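Local coordinates for conserved uncharacterized protein (predicted phosphoesterase COG0622) (PDB 3CK2), which is of uncharacterised biological role but binds two manganese ions and is predicted to hydrolyse phosphate esters as a calcineurin-like phosphoesterase, at residues Phe37-Asp41 and Ile80-His84; Ile90-Phe94 and Tyr111-His115. Residue numbers count along the deposited sequence, not the author numbering.

Interaction 1 of 2, residues Phe37-Asp41 and Ile80-His84. With MN (manganese (II) ion), chain B.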
loop_
_atom_site.group_PDB
_atom_site.type_symbol
_atom_site.label_atom_id
_atom_site.label_comp_id
_atom_site.label_asym_id
_atom_site.label_seq_id
_atom_site.Cartn_x
_atom_site.Cartn_y
_atom_site.Cartn_z
ATOM N N PHE A 37 5.603 -0.558 -2.587
ATOM C CA PHE A 37 4.935 -1.582 -1.741
ATOM C C PHE A 37 3.824 -2.351 -2.446
ATOM O O PHE A 37 3.036 -1.777 -3.194
ATOM C CB PHE A 37 4.303 -0.927 -0.502
ATOM C CG PHE A 37 5.275 -0.228 0.350
ATOM C CD1 PHE A 37 5.868 -0.884 1.403
ATOM C CD2 PHE A 37 5.624 1.091 0.087
ATOM C CE1 PHE A 37 6.780 -0.255 2.200
ATOM C CE2 PHE A 37 6.563 1.727 0.881
ATOM C CZ PHE A 37 7.144 1.039 1.947
ATOM N N HIS A 38 3.703 -3.631 -2.132
ATOM C CA HIS A 38 2.587 -4.434 -2.628
ATOM C C HIS A 38 1.990 -5.100 -1.409
ATOM O O HIS A 38 2.701 -5.733 -0.673
ATOM C CB HIS A 38 3.064 -5.443 -3.669
ATOM C CG HIS A 38 1.967 -6.151 -4.382
ATOM N ND1 HIS A 38 1.010 -6.898 -3.728
ATOM C CD2 HIS A 38 1.699 -6.268 -5.701
ATOM C CE1 HIS A 38 0.180 -7.407 -4.618
ATOM N NE2 HIS A 38 0.563 -7.024 -5.825
ATOM N N ASN A 39 0.694 -4.925 -1.170
ATOM C CA ASN A 39 0.081 -5.342 0.091
ATOM C C ASN A 39 -0.597 -6.724 0.032
ATOM O O ASN A 39 -1.387 -7.090 0.905
ATOM C CB ASN A 39 -0.900 -4.265 0.571
ATOM C CG ASN A 39 -0.245 -2.904 0.760
ATOM O OD1 ASN A 39 0.981 -2.813 0.918
ATOM N ND2 ASN A 39 -1.073 -1.825 0.763
ATOM N N GLY A 40 -0.271 -7.469 -1.023
ATOM C CA GLY A 40 -0.601 -8.875 -1.139
ATOM C C GLY A 40 -1.722 -9.227 -2.094
ATOM O O GLY A 40 -2.337 -8.380 -2.758
ATOM N N ASP A 41 -1.997 -10.524 -2.117
ATOM C CA ASP A 41 -2.899 -11.164 -3.079
ATOM C C ASP A 41 -2.413 -10.912 -4.500
ATOM O O ASP A 41 -3.172 -10.505 -5.365
ATOM C CB ASP A 41 -4.315 -10.668 -2.869
ATOM C CG ASP A 41 -5.104 -11.507 -1.930
ATOM O OD1 ASP A 41 -4.544 -12.404 -1.297
ATOM O OD2 ASP A 41 -6.333 -11.239 -1.849
ATOM N N ILE A 80 6.802 2.885 8.388
ATOM C CA ILE A 80 5.717 2.368 7.628
ATOM C C ILE A 80 5.537 0.908 8.108
ATOM O O ILE A 80 6.511 0.160 8.249
ATOM C CB ILE A 80 6.064 2.441 6.101
ATOM C CG1 ILE A 80 6.343 3.913 5.716
ATOM C CG2 ILE A 80 4.965 1.790 5.244
ATOM C CD1 ILE A 80 6.955 4.167 4.326
ATOM N N ILE A 81 4.290 0.539 8.406
ATOM C CA ILE A 81 3.927 -0.839 8.681
ATOM C C ILE A 81 2.947 -1.250 7.579
ATOM O O ILE A 81 2.295 -0.419 6.973
ATOM C CB ILE A 81 3.410 -1.071 10.146
ATOM C CG1 ILE A 81 2.000 -0.508 10.383
ATOM C CG2 ILE A 81 4.400 -0.459 11.178
ATOM C CD1 ILE A 81 1.455 -0.819 11.807
ATOM N N GLN A 82 2.893 -2.545 7.326
ATOM C CA GLN A 82 2.298 -3.097 6.140
ATOM C C GLN A 82 1.795 -4.501 6.425
ATOM O O GLN A 82 2.527 -5.350 6.950
ATOM C CB GLN A 82 3.375 -3.166 5.071
ATOM C CG GLN A 82 2.916 -3.540 3.721
ATOM C CD GLN A 82 4.050 -3.769 2.758
ATOM O OE1 GLN A 82 5.237 -3.790 3.145
ATOM N NE2 GLN A 82 3.699 -3.978 1.494
ATOM N N THR A 83 0.553 -4.750 6.053
ATOM C CA THR A 83 -0.052 -6.073 6.208
ATOM C C THR A 83 -1.150 -6.188 5.178
ATOM O O THR A 83 -1.592 -5.173 4.644
ATOM C CB THR A 83 -0.574 -6.295 7.680
ATOM O OG1 THR A 83 -0.797 -7.680 7.908
ATOM C CG2 THR A 83 -1.855 -5.532 7.977
ATOM N N HIS A 84 -1.583 -7.407 4.858
ATOM C CA HIS A 84 -2.736 -7.555 3.957
ATOM C C HIS A 84 -4.025 -7.083 4.610
ATOM O O HIS A 84 -4.710 -6.231 4.077
ATOM C CB HIS A 84 -2.865 -8.976 3.443
ATOM C CG HIS A 84 -3.856 -9.140 2.330
ATOM N ND1 HIS A 84 -3.688 -8.549 1.094
ATOM C CD2 HIS A 84 -5.004 -9.865 2.249
ATOM C CE1 HIS A 84 -4.684 -8.912 0.296
ATOM N NE2 HIS A 84 -5.497 -9.707 0.969
HETATM MN MN MN B . -7.726 -9.851 -2.875
HETATM O O HOH W 1 -9.197 -11.472 -3.156
HETATM O O HOH W 2 -8.798 -9.770 -0.954
#

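Interaction 2 of 2, residues Ile90-Phe94 and Tyr111-His115. With MN (manganese (II) ion), chain B.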
loop_
_atom_site.group_PDB
_atom_site.type_symbol
_atom_site.label_atom_id
_atom_site.label_comp_id
_atom_site.label_asym_id
_atom_site.label_seq_id
_atom_site.Cartn_x
_atom_site.Cartn_y
_atom_site.Cartn_z
ATOM N N ILE A 90 -10.169 -7.092 9.300
ATOM C CA ILE A 90 -10.538 -5.717 8.933
ATOM C C ILE A 90 -11.938 -5.602 8.299
ATOM O O ILE A 90 -12.499 -4.525 8.290
ATOM C CB ILE A 90 -9.456 -4.964 8.093
ATOM C CG1 ILE A 90 -9.180 -5.636 6.737
ATOM C CG2 ILE A 90 -8.202 -4.834 8.899
ATOM C CD1 ILE A 90 -8.235 -4.829 5.884
ATOM N N ASN A 91 -12.511 -6.717 7.830
ATOM C CA ASN A 91 -13.909 -6.720 7.357
ATOM C C ASN A 91 -14.882 -6.608 8.537
ATOM O O ASN A 91 -16.025 -6.219 8.388
ATOM C CB ASN A 91 -14.201 -7.984 6.532
ATOM C CG ASN A 91 -13.836 -7.820 5.054
ATOM O OD1 ASN A 91 -14.472 -7.039 4.345
ATOM N ND2 ASN A 91 -12.815 -8.554 4.588
ATOM N N PHE A 92 -14.411 -6.986 9.718
ATOM C CA PHE A 92 -15.168 -6.770 10.939
ATOM C C PHE A 92 -15.051 -5.276 11.314
ATOM O O PHE A 92 -16.013 -4.545 11.200
ATOM C CB PHE A 92 -14.680 -7.723 12.040
ATOM C CG PHE A 92 -15.358 -7.544 13.373
ATOM C CD1 PHE A 92 -16.730 -7.323 13.466
ATOM C CD2 PHE A 92 -14.617 -7.641 14.542
ATOM C CE1 PHE A 92 -17.350 -7.180 14.702
ATOM C CE2 PHE A 92 -15.229 -7.501 15.781
ATOM C CZ PHE A 92 -16.609 -7.268 15.859
ATOM N N ASN A 93 -13.872 -4.840 11.735
ATOM C CA ASN A 93 -13.576 -3.428 11.950
ATOM C C ASN A 93 -12.068 -3.216 11.974
ATOM O O ASN A 93 -11.313 -4.156 11.787
ATOM C CB ASN A 93 -14.235 -2.916 13.245
ATOM C CG ASN A 93 -13.831 -3.712 14.464
ATOM O OD1 ASN A 93 -12.667 -4.103 14.626
ATOM N ND2 ASN A 93 -14.797 -3.953 15.339
ATOM N N PHE A 94 -11.628 -1.989 12.216
ATOM C CA PHE A 94 -10.221 -1.659 12.146
ATOM C C PHE A 94 -9.574 -1.538 13.528
ATOM O O PHE A 94 -8.450 -1.068 13.625
ATOM C CB PHE A 94 -10.012 -0.366 11.349
ATOM C CG PHE A 94 -10.337 -0.491 9.877
ATOM C CD1 PHE A 94 -9.431 -1.030 9.000
ATOM C CD2 PHE A 94 -11.548 -0.037 9.376
ATOM C CE1 PHE A 94 -9.717 -1.154 7.663
ATOM C CE2 PHE A 94 -11.845 -0.133 8.011
ATOM C CZ PHE A 94 -10.917 -0.704 7.157
ATOM N N TYR A 111 -2.361 -1.394 4.046
ATOM C CA TYR A 111 -3.149 -2.630 4.030
ATOM C C TYR A 111 -3.800 -2.863 2.613
ATOM O O TYR A 111 -3.771 -1.984 1.744
ATOM C CB TYR A 111 -4.156 -2.656 5.229
ATOM C CG TYR A 111 -5.311 -1.708 5.131
ATOM C CD1 TYR A 111 -6.558 -2.150 4.733
ATOM C CD2 TYR A 111 -5.177 -0.369 5.456
ATOM C CE1 TYR A 111 -7.643 -1.272 4.618
ATOM C CE2 TYR A 111 -6.271 0.533 5.322
ATOM C CZ TYR A 111 -7.491 0.065 4.902
ATOM O OH TYR A 111 -8.577 0.923 4.785
ATOM N N GLY A 112 -4.298 -4.087 2.391
ATOM C CA GLY A 112 -5.003 -4.458 1.189
ATOM C C GLY A 112 -6.323 -5.142 1.554
ATOM O O GLY A 112 -7.096 -4.629 2.363
ATOM N N HIS A 113 -6.592 -6.268 0.898
ATOM C CA HIS A 113 -7.659 -7.205 1.230
ATOM C C HIS A 113 -9.046 -6.747 0.755
ATOM O O HIS A 113 -9.761 -7.546 0.127
ATOM C CB HIS A 113 -7.627 -7.591 2.718
ATOM C CG HIS A 113 -8.524 -8.738 3.072
ATOM N ND1 HIS A 113 -8.479 -9.953 2.425
ATOM C CD2 HIS A 113 -9.493 -8.852 4.010
ATOM C CE1 HIS A 113 -9.394 -10.761 2.935
ATOM N NE2 HIS A 113 -10.024 -10.112 3.898
ATOM N N LEU A 114 -9.407 -5.481 1.023
ATOM C CA LEU A 114 -10.768 -4.937 0.722
ATOM C C LEU A 114 -11.049 -4.563 -0.748
ATOM O O LEU A 114 -12.203 -4.509 -1.165
ATOM C CB LEU A 114 -11.063 -3.751 1.621
ATOM C CG LEU A 114 -10.928 -4.030 3.145
ATOM C CD1 LEU A 114 -11.213 -2.762 3.897
ATOM C CD2 LEU A 114 -11.839 -5.178 3.680
ATOM N N HIS A 115 -9.978 -4.340 -1.531
ATOM C CA HIS A 115 -10.082 -3.919 -2.928
ATOM C C HIS A 115 -10.796 -2.560 -3.069
ATOM O O HIS A 115 -11.372 -2.269 -4.108
ATOM C CB HIS A 115 -10.811 -4.965 -3.791
ATOM C CG HIS A 115 -10.139 -6.311 -3.888
ATOM N ND1 HIS A 115 -10.274 -7.114 -5.004
ATOM C CD2 HIS A 115 -9.407 -7.028 -2.996
ATOM C CE1 HIS A 115 -9.621 -8.246 -4.808
ATOM N NE2 HIS A 115 -9.074 -8.219 -3.602
HETATM MN MN MN B . -7.726 -9.851 -2.875
HETATM O O HOH W 3 -12.048 -8.744 1.633
HETATM O O HOH W 2 -8.798 -9.770 -0.954
HETATM O O HOH W 1 -9.197 -11.472 -3.156
#

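Interaction 1 of 2, residues Phe37-Asp41 and Ile80-His84
The dinuclear manganese site of the calcineurin-like phosphoesterase fold is built partly here, where the loops at the ends of two strands from different sheets converge. D41, of the family's Gly-Asp signature, binds the manganese ion through OD2 at 2.2 Å, as do two waters, each at 2.2 Å; the same oxygen bridges to the second manganese, which H84 binds through NE2, while D41 OD1 is hydrogen-bonded to M61 N. Thus D41 OD2 and H84 NE2 lie 3.3 Å apart as co-ligands. The imidazole is oriented by its other nitrogen: H84 ND1 donates to N39 O at 2.7 Å, leaving NE2 for the metal. G40 C lies 3.8 Å from H84 ND1; a side chain there would clash, and the backbone angles alone demand glycine. G40 N donates to H38 ND1 at 3.0 Å, tying the turn back to its strand, while H38 NE2 hydrogen-bonds S15 OG. Further from the metals, Q82 NE2 donates to N39 OD1 at 3.0 Å, though Q82's strongest polar partner is R55, and N39 ND2 bonds to Y111 O. An apolar contact, F37 CZ to I80 CD1 at 3.9 Å, lies at the end away from the metals. The segments run nearly parallel, 10° apart, strand 35-38 in one sheet beside strand 7-12, strand 78-83 in the other beside 108-110, with helix 95-103 against I81 and T83.

Interaction 2 of 2, residues Ile90-Phe94 and Tyr111-His115
Side-chain contacts, with no backbone pairing, join these two loops. I90, with chi1 p and chi2 t, sends CD1 to 3.4 Å from Y111 CD1 and 3.9 Å from L114 CG, packing against both, while its CG1 meets the edge of the H113 imidazole. F94 (chi1 m), the N-cap residue of helix 95-103, directs its ring edge at the face of Y111 (chi1 p) in an offset edge-to-face pair, centroids 5.5 Å apart and planes at 65°; its CZ also packs 3.9 Å from L114 CD1. At the exposed edge, N91 reaches H113 through water 3, which accepts from N91 ND2 (3.1 Å) and donates to H113 O (3.0 Å). That carbonyl also takes water 2 at 2.7 Å, a manganese ligand. H113 (chi1 t) and H115 (chi1 m) point their imidazoles at different metals: H113 ND1 binds one manganese, H115 NE2 the other at 2.2 Å. The 112-115 sequence is the Gly-His-X-His motif characteristic of calcineurin-like metallophosphoesterases.

Overall arrangement
Interaction 1 closes along the chain before interaction 2 opens, and their centres lie 12 Å apart. Both belong to the same calcineurin-like domain, in which two mixed sheets pack together: strand 35-38 comes from one, while strands 78-83 and 108-110, neighbours in the other, lead toward H84 and the 111-115 loop. The contacts touch directly, through a probable hydrogen bond from G112 N to H84 O (2.8 Å). Interaction 1 is buried near the chain centre; interaction 2 lies further out, beside helix 95-103. Together they contribute four protein ligands and share waters 1 and 2, leaving D14, H16 and N60 to complete the protein ligands of the two-metal centre.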